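Local coordinates for protein agmatine ureohydrolase (Thermoplasma volcanium GSS1, PDB 3PZL) that probably hydrolyses agmatine to putrescine and urea at a pair of manganese ions, at residues V131-I142 against D169-T177. Residues are numbered along the deposited sequence; the frame is centred on the assembly and turned at random.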
loop_
_atom_site.group_PDB
_atom_site.type_symbol
_atom_site.label_atom_id
_atom_site.label_comp_id
_atom_site.label_asym_id
_atom_site.label_seq_id
_atom_site.Cartn_x
_atom_site.Cartn_y
_atom_site.Cartn_z
ATOM N N VAL B 131 -5.144 -36.024 -4.744
ATOM C CA VAL B 131 -5.748 -36.837 -5.813
ATOM C C VAL B 131 -5.202 -38.274 -5.868
ATOM O O VAL B 131 -5.895 -39.168 -6.316
ATOM C CB VAL B 131 -5.598 -36.194 -7.201
ATOM C CG1 VAL B 131 -6.424 -36.965 -8.233
ATOM C CG2 VAL B 131 -6.033 -34.737 -7.173
ATOM N N ARG B 132 -3.969 -38.487 -5.411
ATOM C CA ARG B 132 -3.373 -39.825 -5.379
ATOM C C ARG B 132 -4.105 -40.675 -4.357
ATOM O O ARG B 132 -4.085 -41.895 -4.447
ATOM C CB ARG B 132 -1.886 -39.785 -4.988
ATOM C CG ARG B 132 -0.924 -39.264 -6.042
ATOM C CD ARG B 132 0.467 -39.111 -5.438
ATOM N NE ARG B 132 1.444 -38.515 -6.351
ATOM C CZ ARG B 132 2.709 -38.244 -6.034
ATOM N NH1 ARG B 132 3.188 -38.521 -4.825
ATOM N NH2 ARG B 132 3.495 -37.687 -6.933
ATOM N N ALA B 133 -4.741 -40.029 -3.384
ATOM C CA ALA B 133 -5.361 -40.749 -2.296
ATOM C C ALA B 133 -6.811 -41.211 -2.572
ATOM O O ALA B 133 -7.391 -42.019 -1.825
ATOM C CB ALA B 133 -5.243 -39.953 -1.037
ATOM N N LEU B 134 -7.374 -40.723 -3.675
ATOM C CA LEU B 134 -8.784 -40.956 -4.014
ATOM C C LEU B 134 -9.155 -42.397 -4.370
ATOM O O LEU B 134 -8.497 -43.038 -5.186
ATOM C CB LEU B 134 -9.221 -40.026 -5.153
ATOM C CG LEU B 134 -9.067 -38.520 -4.913
ATOM C CD1 LEU B 134 -9.634 -37.778 -6.091
ATOM C CD2 LEU B 134 -9.728 -38.043 -3.599
ATOM N N PRO B 135 -10.233 -42.909 -3.757
ATOM C CA PRO B 135 -10.884 -44.156 -4.198
ATOM C C PRO B 135 -11.459 -44.065 -5.631
ATOM O O PRO B 135 -11.559 -42.973 -6.199
ATOM C CB PRO B 135 -12.009 -44.335 -3.171
ATOM C CG PRO B 135 -11.578 -43.569 -1.967
ATOM C CD PRO B 135 -10.791 -42.405 -2.486
ATOM N N LYS B 136 -11.830 -45.205 -6.213
ATOM C CA LYS B 136 -12.328 -45.250 -7.601
ATOM C C LYS B 136 -13.672 -44.541 -7.861
ATOM O O LYS B 136 -13.967 -44.144 -8.991
ATOM C CB LYS B 136 -12.431 -46.697 -8.077
ATOM C CG LYS B 136 -11.138 -47.293 -8.629
ATOM C CD LYS B 136 -11.350 -48.763 -9.074
ATOM C CE LYS B 136 -10.128 -49.296 -9.806
ATOM N NZ LYS B 136 -9.801 -48.429 -10.990
ATOM N N ASP B 137 -14.489 -44.399 -6.827
ATOM C CA ASP B 137 -15.819 -43.813 -6.999
ATOM C C ASP B 137 -15.816 -42.289 -6.946
ATOM O O ASP B 137 -16.728 -41.657 -7.480
ATOM C CB ASP B 137 -16.816 -44.383 -5.976
ATOM C CG ASP B 137 -16.325 -44.253 -4.533
ATOM O OD1 ASP B 137 -15.147 -44.582 -4.264
ATOM O OD2 ASP B 137 -17.119 -43.838 -3.661
ATOM N N VAL B 138 -14.794 -41.720 -6.301
ATOM C CA VAL B 138 -14.676 -40.283 -6.091
ATOM C C VAL B 138 -14.346 -39.584 -7.414
ATOM O O VAL B 138 -13.443 -39.995 -8.113
ATOM C CB VAL B 138 -13.576 -39.957 -5.014
ATOM C CG1 VAL B 138 -13.414 -38.456 -4.827
ATOM C CG2 VAL B 138 -13.904 -40.594 -3.681
ATOM N N ASP B 139 -15.084 -38.530 -7.749
ATOM C CA ASP B 139 -14.744 -37.669 -8.884
ATOM C C ASP B 139 -14.194 -36.333 -8.378
ATOM O O ASP B 139 -14.428 -35.948 -7.228
ATOM C CB ASP B 139 -15.971 -37.413 -9.751
ATOM C CG ASP B 139 -16.396 -38.646 -10.563
ATOM O OD1 ASP B 139 -17.418 -38.564 -11.291
ATOM O OD2 ASP B 139 -15.710 -39.699 -10.510
ATOM N N LEU B 140 -13.464 -35.635 -9.248
ATOM C CA LEU B 140 -12.783 -34.405 -8.896
ATOM C C LEU B 140 -13.485 -33.210 -9.525
ATOM O O LEU B 140 -13.708 -33.192 -10.734
ATOM C CB LEU B 140 -11.330 -34.463 -9.363
ATOM C CG LEU B 140 -10.420 -33.239 -9.109
ATOM C CD1 LEU B 140 -10.132 -33.032 -7.649
ATOM C CD2 LEU B 140 -9.127 -33.372 -9.867
ATOM N N VAL B 141 -13.842 -32.225 -8.692
ATOM C CA VAL B 141 -14.504 -31.009 -9.180
ATOM C C VAL B 141 -13.674 -29.777 -8.877
ATOM O O VAL B 141 -13.524 -29.397 -7.719
ATOM C CB VAL B 141 -15.924 -30.802 -8.618
ATOM C CG1 VAL B 141 -16.570 -29.652 -9.343
ATOM C CG2 VAL B 141 -16.785 -32.072 -8.780
ATOM N N ILE B 142 -13.166 -29.156 -9.939
ATOM C CA ILE B 142 -12.229 -28.070 -9.826
ATOM C C ILE B 142 -12.824 -26.706 -10.224
ATOM O O ILE B 142 -13.469 -26.581 -11.274
ATOM C CB ILE B 142 -10.970 -28.336 -10.689
ATOM C CG1 ILE B 142 -10.414 -29.735 -10.420
ATOM C CG2 ILE B 142 -9.919 -27.255 -10.426
ATOM C CD1 ILE B 142 -9.130 -30.034 -11.098
ATOM N N ASP B 169 -3.771 -38.320 -15.423
ATOM C CA ASP B 169 -2.858 -39.455 -15.366
ATOM C C ASP B 169 -3.279 -40.415 -14.263
ATOM O O ASP B 169 -3.126 -41.629 -14.402
ATOM C CB ASP B 169 -1.402 -39.007 -15.126
ATOM C CG ASP B 169 -0.735 -38.397 -16.371
ATOM O OD1 ASP B 169 -1.315 -38.410 -17.487
ATOM O OD2 ASP B 169 0.393 -37.890 -16.219
ATOM N N LEU B 170 -3.816 -39.861 -13.173
ATOM C CA LEU B 170 -4.194 -40.675 -12.010
ATOM C C LEU B 170 -5.589 -41.273 -12.102
ATOM O O LEU B 170 -5.796 -42.415 -11.689
ATOM C CB LEU B 170 -4.044 -39.886 -10.715
ATOM C CG LEU B 170 -2.599 -39.717 -10.248
ATOM C CD1 LEU B 170 -2.406 -38.479 -9.377
ATOM C CD2 LEU B 170 -2.136 -40.970 -9.534
ATOM N N LEU B 171 -6.537 -40.521 -12.654
ATOM C CA LEU B 171 -7.943 -40.931 -12.611
ATOM C C LEU B 171 -8.448 -41.507 -13.909
ATOM O O LEU B 171 -9.268 -42.413 -13.904
ATOM C CB LEU B 171 -8.831 -39.765 -12.192
ATOM C CG LEU B 171 -8.415 -39.229 -10.828
ATOM C CD1 LEU B 171 -9.090 -37.905 -10.535
ATOM C CD2 LEU B 171 -8.645 -40.270 -9.714
ATOM N N GLY B 172 -7.960 -40.971 -15.017
ATOM C CA GLY B 172 -8.455 -41.364 -16.318
ATOM C C GLY B 172 -9.687 -40.574 -16.694
ATOM O O GLY B 172 -10.063 -39.629 -16.012
ATOM N N GLU B 173 -10.321 -40.995 -17.782
ATOM C CA GLU B 173 -11.429 -40.272 -18.396
ATOM C C GLU B 173 -12.685 -40.233 -17.534
ATOM O O GLU B 173 -12.913 -41.125 -16.724
ATOM C CB GLU B 173 -11.745 -40.886 -19.761
ATOM C CG GLU B 173 -12.782 -40.105 -20.569
ATOM C CD GLU B 173 -12.705 -40.357 -22.072
ATOM O OE1 GLU B 173 -12.159 -41.408 -22.495
ATOM O OE2 GLU B 173 -13.193 -39.483 -22.826
ATOM N N GLY B 174 -13.484 -39.184 -17.717
ATOM C CA GLY B 174 -14.796 -39.054 -17.080
ATOM C C GLY B 174 -14.789 -38.830 -15.580
ATOM O O GLY B 174 -15.838 -38.769 -14.944
ATOM N N ARG B 175 -13.607 -38.680 -15.012
ATOM C CA ARG B 175 -13.501 -38.546 -13.585
ATOM C C ARG B 175 -13.314 -37.101 -13.078
ATOM O O ARG B 175 -13.437 -36.848 -11.884
ATOM C CB ARG B 175 -12.393 -39.478 -13.099
ATOM C CG ARG B 175 -12.871 -40.911 -12.902
ATOM C CD ARG B 175 -12.956 -41.250 -11.426
ATOM N NE ARG B 175 -11.869 -42.160 -11.049
ATOM C CZ ARG B 175 -11.262 -42.222 -9.856
ATOM N NH1 ARG B 175 -11.594 -41.404 -8.861
ATOM N NH2 ARG B 175 -10.280 -43.103 -9.663
ATOM N N ILE B 176 -13.063 -36.163 -13.991
ATOM C CA ILE B 176 -12.596 -34.810 -13.663
ATOM C C ILE B 176 -13.388 -33.731 -14.410
ATOM O O ILE B 176 -13.584 -33.816 -15.614
ATOM C CB ILE B 176 -11.072 -34.644 -14.011
ATOM C CG1 ILE B 176 -10.198 -35.632 -13.220
ATOM C CG2 ILE B 176 -10.576 -33.204 -13.783
ATOM C CD1 ILE B 176 -8.820 -35.857 -13.796
ATOM N N THR B 177 -13.809 -32.707 -13.680
ATOM C CA THR B 177 -14.465 -31.533 -14.216
ATOM C C THR B 177 -13.756 -30.302 -13.674
ATOM O O THR B 177 -13.356 -30.273 -12.515
ATOM C CB THR B 177 -15.863 -31.457 -13.652
ATOM O OG1 THR B 177 -16.403 -32.785 -13.586
ATOM C CG2 THR B 177 -16.756 -30.523 -14.471
#
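Arg175 meets the backbone carbonyls of Pro135, Lys136 and Val138, a worked example of how an arginine side chain can lie among backbone carbonyls beside a parallel strand pair. Followed outward from CB, the chain makes its first contact at CG; CG and then CD run past the carboxylate of Asp139, with OD2 3.3 Å from CD. The two side chains cross at about a right angle; the charges approach without a salt bridge, while OD1 of Asp139 is hydrogen-bonded to Ser221. Bends at chi2 (-108°) and chi3 (-107°) turn the chain toward the carbonyls of Pro135 and Lys136. Lys136 O sits over the centre of one guanidinium face, 3.4 Å from CZ of Arg175; CD2 of Leu171 lies toward the rim of the opposite face. At the tip, NH1 makes a weak hydrogen bond (3.1 Å) to Pro135 O, which lies oblique to the guanidinium plane; its approach to Val138 O, near that plane, is too short to be trusted. NH2 passes CA of Lys136.

Beyond the arginine the backbones pair in parallel: Leu140 N donates to Arg175 O (2.9 Å), Thr177 N to Leu140 O (3.0 Å) and Ile142 N to Thr177 O (2.8 Å). Leu140 and Ile176 lie side by side on one face of the sheet, and Leu171 CD1 meets Val131 CG1 at 3.6 Å. The contact thus joins strands 138-143 and 176-180 of a beta-alpha-beta unit in the arginase-type parallel sheet, Ile142 lying near the manganese ligands His124 and Asp144. A leucine in place of Arg175 would probably cost Pro135 O its weak donor, Lys136 O and Leu171 the flat group between them, and Asp139 a nearby positive charge. The chemistry implies a charged group set among backbone carbonyls, its charge probably partly offset by Asp139, with the strand-to-strand backbone bonds giving the firmer link.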